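Local coordinates for protein tRNA(Ile2) 2-agmatinylcytidine synthetase TiaS (Archaeoglobus fulgidus, PDB 5XOB) that joins agmatine to the wobble cytidine of an isoleucine tRNA at the expense of ATP, changing the codon read from AUG to AUA, at residues N349-S354 / E379-K384; K316-E321 / E340-W345. One frame throughout, in Å; residues are numbered along the deposited sequence.

Contact 1. Residues N349-S354 / E379-K384; sequences NPICPS and EKLREK. With ZN (zinc ion), chain B.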
loop_
_atom_site.group_PDB
_atom_site.type_symbol
_atom_site.label_atom_id
_atom_site.label_comp_id
_atom_site.label_asym_id
_atom_site.label_seq_id
_atom_site.Cartn_x
_atom_site.Cartn_y
_atom_site.Cartn_z
ATOM N N ASN A 349 11.419 34.929 -30.018
ATOM C CA ASN A 349 12.204 36.091 -30.394
ATOM C C ASN A 349 13.611 36.017 -29.842
ATOM O O ASN A 349 13.818 35.490 -28.747
ATOM C CB ASN A 349 11.544 37.390 -29.935
ATOM C CG ASN A 349 10.351 37.767 -30.785
ATOM O OD1 ASN A 349 9.771 36.924 -31.474
ATOM N ND2 ASN A 349 9.978 39.037 -30.744
ATOM N N PRO A 350 14.581 36.556 -30.600
ATOM C CA PRO A 350 15.978 36.548 -30.190
ATOM C C PRO A 350 16.217 37.396 -28.949
ATOM O O PRO A 350 15.553 38.416 -28.755
ATOM C CB PRO A 350 16.718 37.158 -31.394
ATOM C CG PRO A 350 15.721 37.267 -32.488
ATOM C CD PRO A 350 14.384 37.330 -31.837
ATOM N N ILE A 351 17.158 36.957 -28.120
ATOM C CA ILE A 351 17.575 37.702 -26.941
ATOM C C ILE A 351 18.633 38.717 -27.366
ATOM O O ILE A 351 19.587 38.359 -28.060
ATOM C CB ILE A 351 18.155 36.749 -25.863
ATOM C CG1 ILE A 351 17.104 35.711 -25.416
ATOM C CG2 ILE A 351 18.689 37.530 -24.667
ATOM C CD1 ILE A 351 15.797 36.287 -24.896
ATOM N N CYS A 352 18.465 39.973 -26.959
ATOM C CA CYS A 352 19.451 41.012 -27.259
ATOM C C CYS A 352 20.807 40.682 -26.624
ATOM O O CYS A 352 20.866 40.358 -25.443
ATOM C CB CYS A 352 18.979 42.377 -26.767
ATOM S SG CYS A 352 20.189 43.690 -27.046
ATOM N N PRO A 353 21.900 40.774 -27.403
ATOM C CA PRO A 353 23.219 40.348 -26.926
ATOM C C PRO A 353 23.836 41.299 -25.908
ATOM O O PRO A 353 24.657 40.872 -25.090
ATOM C CB PRO A 353 24.079 40.332 -28.203
ATOM C CG PRO A 353 23.160 40.650 -29.338
ATOM C CD PRO A 353 21.991 41.367 -28.747
ATOM N N SER A 354 23.459 42.574 -25.973
ATOM C CA SER A 354 23.960 43.573 -25.033
ATOM C C SER A 354 23.226 43.493 -23.701
ATOM O O SER A 354 23.778 43.024 -22.706
ATOM C CB SER A 354 23.826 44.985 -25.607
ATOM O OG SER A 354 23.951 45.958 -24.579
ATOM N N GLU A 379 16.265 36.383 -37.483
ATOM C CA GLU A 379 15.514 35.130 -37.328
ATOM C C GLU A 379 15.228 34.781 -35.865
ATOM O O GLU A 379 15.949 35.196 -34.955
ATOM C CB GLU A 379 16.212 33.961 -38.058
ATOM C CG GLU A 379 17.727 33.854 -37.872
ATOM C CD GLU A 379 18.382 32.825 -38.794
ATOM O OE1 GLU A 379 19.222 32.038 -38.309
ATOM O OE2 GLU A 379 18.069 32.799 -40.006
ATOM N N LYS A 380 14.161 34.009 -35.666
ATOM C CA LYS A 380 13.678 33.666 -34.335
ATOM C C LYS A 380 14.609 32.668 -33.656
ATOM O O LYS A 380 15.058 31.705 -34.273
ATOM C CB LYS A 380 12.257 33.090 -34.411
ATOM C CG LYS A 380 11.267 33.996 -35.126
ATOM C CD LYS A 380 9.824 33.748 -34.708
ATOM C CE LYS A 380 9.497 34.451 -33.400
ATOM N NZ LYS A 380 8.080 34.273 -32.982
ATOM N N LEU A 381 14.905 32.927 -32.385
ATOM C CA LEU A 381 15.657 32.002 -31.535
ATOM C C LEU A 381 14.905 30.669 -31.413
ATOM O O LEU A 381 13.678 30.655 -31.274
ATOM C CB LEU A 381 15.865 32.642 -30.151
ATOM C CG LEU A 381 16.683 31.943 -29.059
ATOM C CD1 LEU A 381 18.007 31.413 -29.588
ATOM C CD2 LEU A 381 16.926 32.902 -27.899
ATOM N N ARG A 382 15.632 29.555 -31.486
ATOM C CA ARG A 382 15.010 28.233 -31.410
ATOM C C ARG A 382 15.696 27.350 -30.367
ATOM O O ARG A 382 16.794 26.836 -30.597
ATOM C CB ARG A 382 15.015 27.565 -32.789
ATOM C CG ARG A 382 13.721 26.833 -33.127
ATOM C CD ARG A 382 13.407 26.870 -34.617
ATOM N NE ARG A 382 13.140 28.233 -35.098
ATOM C CZ ARG A 382 14.002 29.000 -35.771
ATOM N NH1 ARG A 382 15.233 28.579 -36.061
ATOM N NH2 ARG A 382 13.627 30.217 -36.150
ATOM N N GLU A 383 15.036 27.193 -29.221
ATOM C CA GLU A 383 15.553 26.392 -28.115
ATOM C C GLU A 383 14.669 25.182 -27.811
ATOM O O GLU A 383 13.437 25.240 -27.905
ATOM C CB GLU A 383 15.665 27.234 -26.840
ATOM C CG GLU A 383 16.442 28.532 -26.986
ATOM C CD GLU A 383 16.993 29.029 -25.658
ATOM O OE1 GLU A 383 16.653 30.165 -25.259
ATOM O OE2 GLU A 383 17.758 28.280 -25.005
ATOM N N LYS A 384 15.320 24.084 -27.441
ATOM C CA LYS A 384 14.646 22.980 -26.783
ATOM C C LYS A 384 14.315 23.455 -25.367
ATOM O O LYS A 384 15.175 23.988 -24.658
ATOM C CB LYS A 384 15.550 21.743 -26.744
ATOM C CG LYS A 384 15.076 20.634 -25.811
ATOM C CD LYS A 384 16.244 19.877 -25.191
ATOM C CE LYS A 384 15.911 19.380 -23.792
ATOM N NZ LYS A 384 17.120 18.896 -23.073
HETATM ZN ZN ZN B . 19.331 45.371 -25.474
#

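Contact 2. Residues K316-E321 / E340-W345; sequences KGDVVE and ELAEIW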
loop_
_atom_site.group_PDB
_atom_site.type_symbol
_atom_site.label_atom_id
_atom_site.label_comp_id
_atom_site.label_asym_id
_atom_site.label_seq_id
_atom_site.Cartn_x
_atom_site.Cartn_y
_atom_site.Cartn_z
ATOM N N LYS A 316 2.029 17.496 -21.980
ATOM C CA LYS A 316 1.512 16.645 -23.062
ATOM C C LYS A 316 2.562 15.732 -23.690
ATOM O O LYS A 316 3.699 16.145 -23.929
ATOM C CB LYS A 316 0.876 17.496 -24.172
ATOM C CG LYS A 316 -0.645 17.546 -24.134
ATOM C CD LYS A 316 -1.202 18.603 -25.081
ATOM C CE LYS A 316 -2.725 18.667 -25.039
ATOM N NZ LYS A 316 -3.367 17.601 -25.860
ATOM N N GLY A 317 2.168 14.486 -23.946
ATOM C CA GLY A 317 3.002 13.539 -24.680
ATOM C C GLY A 317 4.105 12.864 -23.885
ATOM O O GLY A 317 4.789 11.984 -24.415
ATOM N N ASP A 318 4.288 13.263 -22.624
ATOM C CA ASP A 318 5.291 12.642 -21.756
ATOM C C ASP A 318 4.964 11.176 -21.559
ATOM O O ASP A 318 3.827 10.846 -21.236
ATOM C CB ASP A 318 5.327 13.321 -20.381
ATOM C CG ASP A 318 6.342 14.444 -20.303
ATOM O OD1 ASP A 318 7.441 14.295 -20.876
ATOM O OD2 ASP A 318 6.052 15.468 -19.648
ATOM N N VAL A 319 5.950 10.302 -21.750
ATOM C CA VAL A 319 5.731 8.875 -21.525
ATOM C C VAL A 319 5.884 8.591 -20.036
ATOM O O VAL A 319 6.890 8.959 -19.412
ATOM C CB VAL A 319 6.689 7.973 -22.325
ATOM C CG1 VAL A 319 6.302 6.506 -22.153
ATOM C CG2 VAL A 319 6.672 8.342 -23.801
ATOM N N VAL A 320 4.877 7.919 -19.484
ATOM C CA VAL A 320 4.772 7.722 -18.049
ATOM C C VAL A 320 4.123 6.370 -17.735
ATOM O O VAL A 320 3.293 5.862 -18.503
ATOM C CB VAL A 320 3.971 8.886 -17.414
ATOM C CG1 VAL A 320 2.493 8.535 -17.249
ATOM C CG2 VAL A 320 4.584 9.298 -16.090
ATOM N N GLU A 321 4.513 5.799 -16.602
ATOM C CA GLU A 321 3.951 4.545 -16.140
ATOM C C GLU A 321 3.355 4.780 -14.766
ATOM O O GLU A 321 4.033 5.289 -13.877
ATOM C CB GLU A 321 5.038 3.474 -16.097
ATOM C CG GLU A 321 4.513 2.064 -15.901
ATOM C CD GLU A 321 5.403 1.022 -16.548
ATOM O OE1 GLU A 321 6.204 0.396 -15.819
ATOM O OE2 GLU A 321 5.310 0.843 -17.785
ATOM N N GLU A 340 9.962 8.452 -20.660
ATOM C CA GLU A 340 10.511 9.356 -21.647
ATOM C C GLU A 340 9.942 10.734 -21.394
ATOM O O GLU A 340 8.725 10.916 -21.292
ATOM C CB GLU A 340 10.149 8.915 -23.067
ATOM C CG GLU A 340 10.890 9.691 -24.151
ATOM C CD GLU A 340 10.153 9.724 -25.482
ATOM O OE1 GLU A 340 9.636 10.806 -25.853
ATOM O OE2 GLU A 340 10.091 8.672 -26.158
ATOM N N LEU A 341 10.836 11.703 -21.286
ATOM C CA LEU A 341 10.435 13.091 -21.276
ATOM C C LEU A 341 10.095 13.574 -22.684
ATOM O O LEU A 341 10.861 13.375 -23.625
ATOM C CB LEU A 341 11.535 13.958 -20.679
ATOM C CG LEU A 341 11.398 14.191 -19.179
ATOM C CD1 LEU A 341 12.589 14.999 -18.700
ATOM C CD2 LEU A 341 10.092 14.905 -18.847
ATOM N N ALA A 342 8.935 14.208 -22.818
ATOM C CA ALA A 342 8.530 14.834 -24.069
ATOM C C ALA A 342 9.531 15.912 -24.461
ATOM O O ALA A 342 9.877 16.771 -23.647
ATOM C CB ALA A 342 7.145 15.447 -23.923
ATOM N N GLU A 343 10.002 15.855 -25.704
ATOM C CA GLU A 343 10.846 16.914 -26.263
ATOM C C GLU A 343 9.974 18.074 -26.756
ATOM O O GLU A 343 9.075 17.879 -27.582
ATOM C CB GLU A 343 11.717 16.372 -27.404
ATOM C CG GLU A 343 13.039 15.773 -26.942
ATOM C CD GLU A 343 14.037 16.826 -26.497
ATOM O OE1 GLU A 343 14.614 16.673 -25.399
ATOM O OE2 GLU A 343 14.238 17.807 -27.246
ATOM N N ILE A 344 10.241 19.274 -26.243
ATOM C CA ILE A 344 9.464 20.455 -26.612
ATOM C C ILE A 344 10.353 21.443 -27.356
ATOM O O ILE A 344 11.355 21.932 -26.821
ATOM C CB ILE A 344 8.840 21.177 -25.392
ATOM C CG1 ILE A 344 8.342 20.180 -24.334
ATOM C CG2 ILE A 344 7.718 22.107 -25.844
ATOM C CD1 ILE A 344 9.341 19.916 -23.223
ATOM N N TRP A 345 9.975 21.725 -28.597
ATOM C CA TRP A 345 10.646 22.731 -29.394
ATOM C C TRP A 345 9.836 24.008 -29.360
ATOM O O TRP A 345 8.608 23.978 -29.265
ATOM C CB TRP A 345 10.830 22.238 -30.825
ATOM C CG TRP A 345 11.815 21.141 -30.881
ATOM C CD1 TRP A 345 11.561 19.809 -31.030
ATOM C CD2 TRP A 345 13.228 21.269 -30.729
ATOM N NE1 TRP A 345 12.736 19.100 -31.003
ATOM C CE2 TRP A 345 13.775 19.975 -30.819
ATOM C CE3 TRP A 345 14.085 22.357 -30.540
ATOM C CZ2 TRP A 345 15.146 19.738 -30.726
ATOM C CZ3 TRP A 345 15.446 22.122 -30.448
ATOM C CH2 TRP A 345 15.963 20.821 -30.541
#

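Contact 1. Residues N349-S354 / E379-K384
Pro350 lies against Glu379 and Leu381 at the neck of the C-terminal zinc ribbon, where the chain enters and leaves the module. The two-stranded antiparallel pair of 345-348 with 381-384 runs up to this point. Beyond it the chains part, and residues 349-354 lead on to the metal.

The tight part is centred on the proline. Its ring reaches the backbone of the other segment, CG of Pro350 coming to 3.2 Å from the carbonyl O of Glu379, while CA of Pro350 sits 3.9 Å from CB of Leu381. That same CB also touches the carbonyl O of Asn349. Inside the ribbon, Phe368 of strand 368-370 packs on Asn349, Pro350 and Lys380. The amide of Asn349 is held from within the module, its ND2 donating to the carbonyl O of Met359. OD1 of Asn349 lies 3.1 Å from CE of Lys380, the carbon next to the ammonium; NZ, at 3.5 Å from OD1, is poorly angled for a hydrogen bond. The lysine chain bends at chi3 (81°), which carries CE to this carboxamide oxygen.

The loose side follows Ile351, an exposed residue. CG of Leu381 stands anti to the backbone N (chi1 -177°), and from there CD2 of Leu381 meets CG1 of Ile351 at 3.8 Å, one methyl against one methylene as the two side chains cross obliquely. Past Ile351 the segments no longer touch. Cys352 turns instead to the zinc ion, which it shares with Cys355, Cys370 and Cys373; its SG binds the metal at 2.5 Å.

Contact 2. Residues K316-E321 / E340-W345
Val319 and Glu340 pair at the start of an OB-fold strand, 319-327, where the chain that has returned along it begins to leave for the zinc ribbon.

Backbone hydrogen bonds define the pairing. Val319 bonds both Val339 and Glu340, so the antiparallel register slips by one residue as the chain leaves strand 335-338, consistent with a bulge. The N of Val319 donates to the carbonyl O of Glu340 at 2.9 Å in a bent bond (139°). The return bond, from N of Glu340 to O of Val319, is weak at 3.4 Å.

Beyond this pair a side chain takes over from the backbone. The carboxylate of Asp318 reaches across, and its OD1 accepts the N-H of Ala342 almost in line (178°); the modelled 2.5 Å is shorter than such a bond normally is, and the exact length is doubtful. The other oxygen, OD2, accepts from the backbone N of Arg315, so the buried carboxylate is gripped through both oxygens. An alanine in place of Asp318 would probably leave the N-H groups of Ala342 and Arg315 without these acceptors, with the chain past Glu340 held to the strand less firmly.

Van der Waals contacts surround the polar link. CG2 of Val319 lies 3.6 Å from CB of Glu340, and the extended glutamate chain brings its CD to 4.1 Å from the same methyl. Asp318 and Leu341 run side by side in the same direction, CD2 of Leu341 beside OD1 of Asp318. The methyl of Ala342 points at the strand-entry turn, its CB 3.5 Å from the carbonyl O of Lys316.

From the N terminus, the chain passes the eight-stranded mixed sheet and enters the OB fold. Contact 2 closes the excursion through strands 319-327, 330-333 and 335-338, bringing 340-345 back beside 316-321. The chain continues into strand 345-348, and contact 1 closes the next, zinc-bearing loop when 379-384 returns beside 349-354. The contacts follow in series, neither nested nor crossed, their centres about 24 Å apart. They meet where outgoing and returning chains run together: CG of Lys384 packs against OE2 of Glu343 at 3.3 Å, and the ring of Trp345 packs against the backbone of Lys384, CZ3 3.6 Å from its N. Contact 2 ties the connector to the OB fold; contact 1 closes the ribbon's neck.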